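Local coordinates for putative uncharacterized protein (Dictyostelium purpureum, PDB 4R12) that probably serves as an essential, extracellularly exposed subunit of gamma-secretase, the complex that cleaves Notch- and APP-like membrane proteins within the membrane, at residues S206-E211 with Q311-F316; K212-V217 with T317-I322. One frame throughout, in Å; residues are numbered along the deposited sequence.

How the interactions relate
Coming from the N terminus, the chain leaves strand 192-203, runs through loop 206-211 and enters strand 214-220. About a hundred residues later helix 309-313 ends, a short turn follows, and strand 319-325 begins alongside 214-220. Interaction 1 closes its loop by setting 206-211 against the end of that helix, and interaction 2 closes a second loop by pairing the two strands. The segments alternate in sequence, so the two loops cross. Their centres lie about 11 Å apart, and both approach the sugar on Asn315. Together they join the starts of two neighbouring parallel strands of the large lobe, interaction 1 through the loop and helix end that precede them, interaction 2 through the strands themselves.

Interaction 1. Residues S206-E211 with Q311-F316; sequences SKIDKE and QTQINF. With NAG (2-acetamido-2-deoxy-beta-D-glucopyranose), chain B.
Lys210 and the glycosylated Asn315 are joined by a single water, which donates to Lys210 O and accepts from Asn315 ND2 at 2.7 Å, the same nitrogen that carries the sugar. ND2 is bonded to NAG C1 at 1.4 Å, and Asn315 OD1 is hydrogen-bonded to Thr317, the threonine of its glycosylation sequon. The amide is therefore engaged at both ends. The Lys210 side chain passes over the helix end, its CG 4.1 Å from Gln313 O, and bends at chi3 and chi4. Its NZ finishes beside the acetamido methyl, 3.7 Å from NAG C8, a packing contact.

The protein-only part of the contact centres on Gln313, the last helical residue. Its CG is anti to its own carbonyl carbon (chi1 -58°) and the chain runs extended from there, carrying the amide across to the loop at 206-211. There Ile208 N gives OE1 a short, nearly straight hydrogen bond, 2.8 Å long with 167° at the hydrogen and the donor tilted from the carbonyl plane. Asn542 ND2 supplies OE1 with a second donor.

Ile208 crosses the Gln313 side chain at about a right angle. Its CG2 lies 3.6 Å from Gln313 O and its CD1 reaches Ile314 CG1 at 4.1 Å. Ile314 also packs on Phe281 and Leu285 of helix 276-287. On the outer side, Lys207 NZ rests against Thr312 CG2. Just beyond, Asp209 OD1 accepts from Glu211 N, an Asx turn that shapes the loop before it enters the next strand.

The chemistry is divided accordingly: a buried glutamine oxygen gripped by two donors fixes an irregular loop to the end of a helix, while the loop reaches the glycosylated Asn315 through water and touches its sugar with the end of Lys210.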
# COMPACT_ATOMS: atom_id res chain seq x y z
N SER A 206 -6.80 27.35 -2.59
CA SER A 206 -5.86 27.56 -3.69
C SER A 206 -4.49 27.89 -3.12
O SER A 206 -3.45 27.55 -3.69
CB SER A 206 -6.36 28.67 -4.63
OG SER A 206 -6.34 29.94 -3.99
N LYS A 207 -4.49 28.56 -1.98
CA LYS A 207 -3.26 28.74 -1.23
C LYS A 207 -3.61 28.69 0.25
O LYS A 207 -4.58 29.30 0.70
CB LYS A 207 -2.58 30.06 -1.61
CG LYS A 207 -1.28 30.35 -0.85
CD LYS A 207 -0.73 31.72 -1.23
CE LYS A 207 0.27 32.24 -0.21
NZ LYS A 207 1.56 31.50 -0.25
N ILE A 208 -2.85 27.91 1.01
CA ILE A 208 -3.12 27.76 2.43
C ILE A 208 -2.81 29.08 3.15
O ILE A 208 -1.77 29.70 2.92
CB ILE A 208 -2.30 26.60 3.04
CG1 ILE A 208 -2.89 25.25 2.58
CG2 ILE A 208 -2.28 26.67 4.56
CD1 ILE A 208 -1.98 24.06 2.85
N ASP A 209 -3.77 29.52 3.97
CA ASP A 209 -3.62 30.72 4.79
C ASP A 209 -2.64 30.43 5.92
O ASP A 209 -2.95 29.65 6.82
CB ASP A 209 -5.00 31.14 5.34
CG ASP A 209 -4.97 32.43 6.15
OD1 ASP A 209 -3.88 32.97 6.44
OD2 ASP A 209 -6.07 32.90 6.51
N LYS A 210 -1.46 31.05 5.90
CA LYS A 210 -0.46 30.65 6.88
C LYS A 210 -0.77 31.14 8.30
O LYS A 210 -0.03 30.86 9.23
CB LYS A 210 0.95 31.09 6.46
CG LYS A 210 1.97 29.93 6.54
CD LYS A 210 3.37 30.26 6.01
CE LYS A 210 4.31 30.73 7.12
NZ LYS A 210 5.66 30.11 7.04
N GLU A 211 -1.89 31.84 8.46
CA GLU A 211 -2.35 32.26 9.79
C GLU A 211 -3.35 31.29 10.41
O GLU A 211 -3.65 31.37 11.60
CB GLU A 211 -2.98 33.65 9.71
CG GLU A 211 -2.02 34.75 9.33
CD GLU A 211 -2.72 36.09 9.20
OE1 GLU A 211 -3.97 36.11 9.10
OE2 GLU A 211 -2.02 37.13 9.21
N GLN A 311 6.94 23.86 1.21
CA GLN A 311 7.77 24.85 1.90
C GLN A 311 7.04 26.18 1.95
O GLN A 311 7.05 26.88 2.96
CB GLN A 311 9.12 25.02 1.22
CG GLN A 311 10.05 26.00 1.94
CD GLN A 311 11.32 26.27 1.16
OE1 GLN A 311 11.28 26.65 -0.01
NE2 GLN A 311 12.46 26.09 1.82
N THR A 312 6.40 26.51 0.83
CA THR A 312 5.68 27.76 0.69
C THR A 312 4.47 27.87 1.63
O THR A 312 4.20 28.93 2.18
CB THR A 312 5.20 27.94 -0.77
OG1 THR A 312 6.32 27.85 -1.66
CG2 THR A 312 4.51 29.28 -0.96
N GLN A 313 3.76 26.77 1.82
CA GLN A 313 2.44 26.83 2.44
C GLN A 313 2.26 26.13 3.78
O GLN A 313 1.34 26.46 4.54
CB GLN A 313 1.40 26.24 1.48
CG GLN A 313 1.33 26.91 0.13
CD GLN A 313 0.20 26.36 -0.71
OE1 GLN A 313 -0.94 26.25 -0.24
NE2 GLN A 313 0.50 25.98 -1.95
N ILE A 314 3.08 25.13 4.05
CA ILE A 314 2.81 24.31 5.22
C ILE A 314 3.81 24.58 6.33
O ILE A 314 5.02 24.41 6.19
CB ILE A 314 2.81 22.79 4.89
CG1 ILE A 314 1.68 22.48 3.90
CG2 ILE A 314 2.60 21.95 6.16
CD1 ILE A 314 1.62 21.03 3.47
N ASN A 315 3.31 25.08 7.45
CA ASN A 315 4.08 25.27 8.67
C ASN A 315 3.79 24.14 9.63
O ASN A 315 2.70 24.00 10.05
CB ASN A 315 3.71 26.61 9.29
CG ASN A 315 4.47 26.92 10.55
OD1 ASN A 315 5.01 26.06 11.19
ND2 ASN A 315 4.49 28.18 10.92
N PHE A 316 4.77 23.33 9.93
CA PHE A 316 4.58 22.18 10.77
C PHE A 316 3.85 22.52 12.04
O PHE A 316 2.97 21.84 12.44
CB PHE A 316 5.90 21.50 11.11
CG PHE A 316 5.75 20.28 11.96
CD1 PHE A 316 5.53 19.07 11.40
CD2 PHE A 316 5.86 20.34 13.31
CE1 PHE A 316 5.40 17.94 12.16
CE2 PHE A 316 5.75 19.23 14.09
CZ PHE A 316 5.51 18.02 13.51
C1 NAG B . 4.78 28.62 12.26
C2 NAG B . 5.42 29.97 12.15
C3 NAG B . 5.64 30.63 13.50
C4 NAG B . 4.63 30.30 14.57
C5 NAG B . 4.00 28.93 14.40
C6 NAG B . 2.79 28.72 15.26
C7 NAG B . 7.06 30.65 10.58
C8 NAG B . 8.22 30.19 9.77
N2 NAG B . 6.71 29.85 11.56
O3 NAG B . 5.65 32.04 13.33
O4 NAG B . 5.49 30.21 15.67
O5 NAG B . 3.63 28.76 13.05
O6 NAG B . 1.81 29.68 14.95
O7 NAG B . 6.49 31.67 10.35
O HOH W 1 2.80 30.04 9.85

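Interaction 2. Residues K212-V217 with T317-I322; sequences KEIILV and TKISTI. With NAG (2-acetamido-2-deoxy-beta-D-glucopyranose), chain B.
Leu216 packs beside two isoleucines of the neighbouring strand, on the same face of the sheet. Its CB meets Ile319 CG2 at 4.0 Å, and CD2 reaches Ile322 CG1 at 4.2 Å. CG stands anti to the backbone N (chi1 179°). Val264 and Ala266 of strand 262-268 and Phe388 of helix 385-389 join the same hydrophobic layer.

Ile214 occupies that face two residues earlier, with CB 4.3 Å from Ile319 CG1. Its backbone works in both directions. Ile214 N donates to Lys318 O at 2.8 Å. Ile214 O in turn accepts from Ser320 N at 2.9 Å, almost straight. The next bond, from Leu216 N, goes to Thr321 O. Between the Ile214-Ile319 and Leu216-Ile322 pairs, the single residue Ile215 thus faces two, Ser320 and Thr321: a beta bulge. Thr321 N is buried there and has no partner in the model. On the other face Ile215 and Thr321 lie side by side, CD1 of Ile215 packing on CB of Thr321 at 3.5 Å. Ser320 OG sits near Glu213 OE1, at best a weak bond.

Lys318 closes the end near the surface. The bend at chi2 (-65°) carries CD alongside Lys212 O, 3.7 Å away, while the far end of the lysine turns toward the sugar on Asn315, where the modelled contacts are too close to be trusted.

These two strands run side by side in parallel, 32° apart in direction, with 214-220 flanked on its other edge by 262-268 and 319-325 by 397-401. Such a parallel core, with helices packed on it, is characteristic of the alpha/beta fold that the nicastrin large lobe probably shares with the zinc exopeptidases.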
# COMPACT_ATOMS: atom_id res chain seq x y z
N LYS A 212 -3.88 30.37 9.61
CA LYS A 212 -4.88 29.44 10.10
C LYS A 212 -4.21 28.16 10.62
O LYS A 212 -3.12 27.81 10.19
CB LYS A 212 -5.90 29.09 9.00
CG LYS A 212 -6.96 30.16 8.71
CD LYS A 212 -8.03 29.61 7.77
CE LYS A 212 -9.04 30.67 7.34
NZ LYS A 212 -10.14 30.06 6.52
N GLU A 213 -4.88 27.48 11.54
CA GLU A 213 -4.44 26.16 11.97
C GLU A 213 -4.79 25.13 10.90
O GLU A 213 -5.72 25.32 10.13
CB GLU A 213 -5.08 25.80 13.31
CG GLU A 213 -4.64 26.70 14.46
CD GLU A 213 -5.23 26.28 15.78
OE1 GLU A 213 -6.21 25.50 15.77
OE2 GLU A 213 -4.72 26.71 16.84
N ILE A 214 -4.03 24.04 10.85
CA ILE A 214 -4.26 22.99 9.86
C ILE A 214 -4.79 21.72 10.52
O ILE A 214 -4.23 21.24 11.50
CB ILE A 214 -2.97 22.64 9.09
CG1 ILE A 214 -2.50 23.84 8.26
CG2 ILE A 214 -3.18 21.43 8.19
CD1 ILE A 214 -1.09 23.66 7.67
N ILE A 215 -5.89 21.20 9.99
CA ILE A 215 -6.37 19.87 10.33
C ILE A 215 -5.76 18.90 9.31
O ILE A 215 -6.00 19.04 8.12
CB ILE A 215 -7.91 19.76 10.29
CG1 ILE A 215 -8.56 20.83 11.16
CG2 ILE A 215 -8.36 18.35 10.67
CD1 ILE A 215 -8.16 20.77 12.60
N LEU A 216 -4.97 17.95 9.78
CA LEU A 216 -4.36 16.98 8.89
C LEU A 216 -5.15 15.67 8.94
O LEU A 216 -5.27 15.04 10.00
CB LEU A 216 -2.91 16.73 9.28
CG LEU A 216 -2.17 15.69 8.43
CD1 LEU A 216 -2.15 16.13 6.96
CD2 LEU A 216 -0.76 15.48 8.97
N VAL A 217 -5.69 15.27 7.80
CA VAL A 217 -6.42 14.01 7.70
C VAL A 217 -5.65 13.11 6.75
O VAL A 217 -5.44 13.46 5.60
CB VAL A 217 -7.85 14.24 7.18
CG1 VAL A 217 -8.60 12.92 7.07
CG2 VAL A 217 -8.60 15.23 8.08
N THR A 317 4.23 23.62 12.66
CA THR A 317 3.68 23.98 13.93
C THR A 317 2.23 24.43 13.87
O THR A 317 1.58 24.42 14.86
CB THR A 317 4.55 24.99 14.68
OG1 THR A 317 4.52 26.23 14.00
CG2 THR A 317 5.94 24.53 14.73
N LYS A 318 1.74 24.79 12.69
CA LYS A 318 0.33 25.07 12.51
C LYS A 318 -0.57 23.85 12.44
O LYS A 318 -1.77 23.98 12.50
CB LYS A 318 0.08 25.88 11.28
CG LYS A 318 0.57 27.29 11.31
CD LYS A 318 -0.14 28.15 12.32
CE LYS A 318 0.58 29.48 12.43
NZ LYS A 318 -0.29 30.59 12.82
N ILE A 319 0.01 22.67 12.28
CA ILE A 319 -0.81 21.45 12.33
C ILE A 319 -1.33 21.27 13.76
O ILE A 319 -0.56 21.12 14.71
CB ILE A 319 -0.01 20.21 11.86
CG1 ILE A 319 0.50 20.43 10.43
CG2 ILE A 319 -0.87 18.96 11.92
CD1 ILE A 319 1.55 19.41 10.00
N SER A 320 -2.65 21.31 13.90
CA SER A 320 -3.25 21.43 15.23
C SER A 320 -4.12 20.23 15.58
O SER A 320 -4.61 20.13 16.71
CB SER A 320 -4.09 22.71 15.31
OG SER A 320 -5.23 22.61 14.47
N THR A 321 -4.32 19.33 14.62
CA THR A 321 -5.11 18.11 14.80
C THR A 321 -4.73 17.10 13.74
O THR A 321 -4.64 17.44 12.58
CB THR A 321 -6.62 18.37 14.69
OG1 THR A 321 -7.05 19.27 15.73
CG2 THR A 321 -7.40 17.07 14.81
N ILE A 322 -4.50 15.85 14.14
CA ILE A 322 -4.22 14.81 13.16
C ILE A 322 -5.26 13.70 13.27
O ILE A 322 -5.45 13.13 14.34
CB ILE A 322 -2.81 14.21 13.35
CG1 ILE A 322 -1.74 15.28 13.07
CG2 ILE A 322 -2.63 13.01 12.43
CD1 ILE A 322 -0.32 14.81 13.34
C1 NAG B . 4.78 28.62 12.26
C2 NAG B . 5.42 29.97 12.15
C3 NAG B . 5.64 30.63 13.50
C4 NAG B . 4.63 30.30 14.57
C5 NAG B . 4.00 28.93 14.40
C6 NAG B . 2.79 28.72 15.26
C7 NAG B . 7.06 30.65 10.58
C8 NAG B . 8.22 30.19 9.77
N2 NAG B . 6.71 29.85 11.56
O3 NAG B . 5.65 32.04 13.33
O4 NAG B . 5.49 30.21 15.67
O5 NAG B . 3.63 28.76 13.05
O6 NAG B . 1.81 29.68 14.95
O7 NAG B . 6.49 31.67 10.35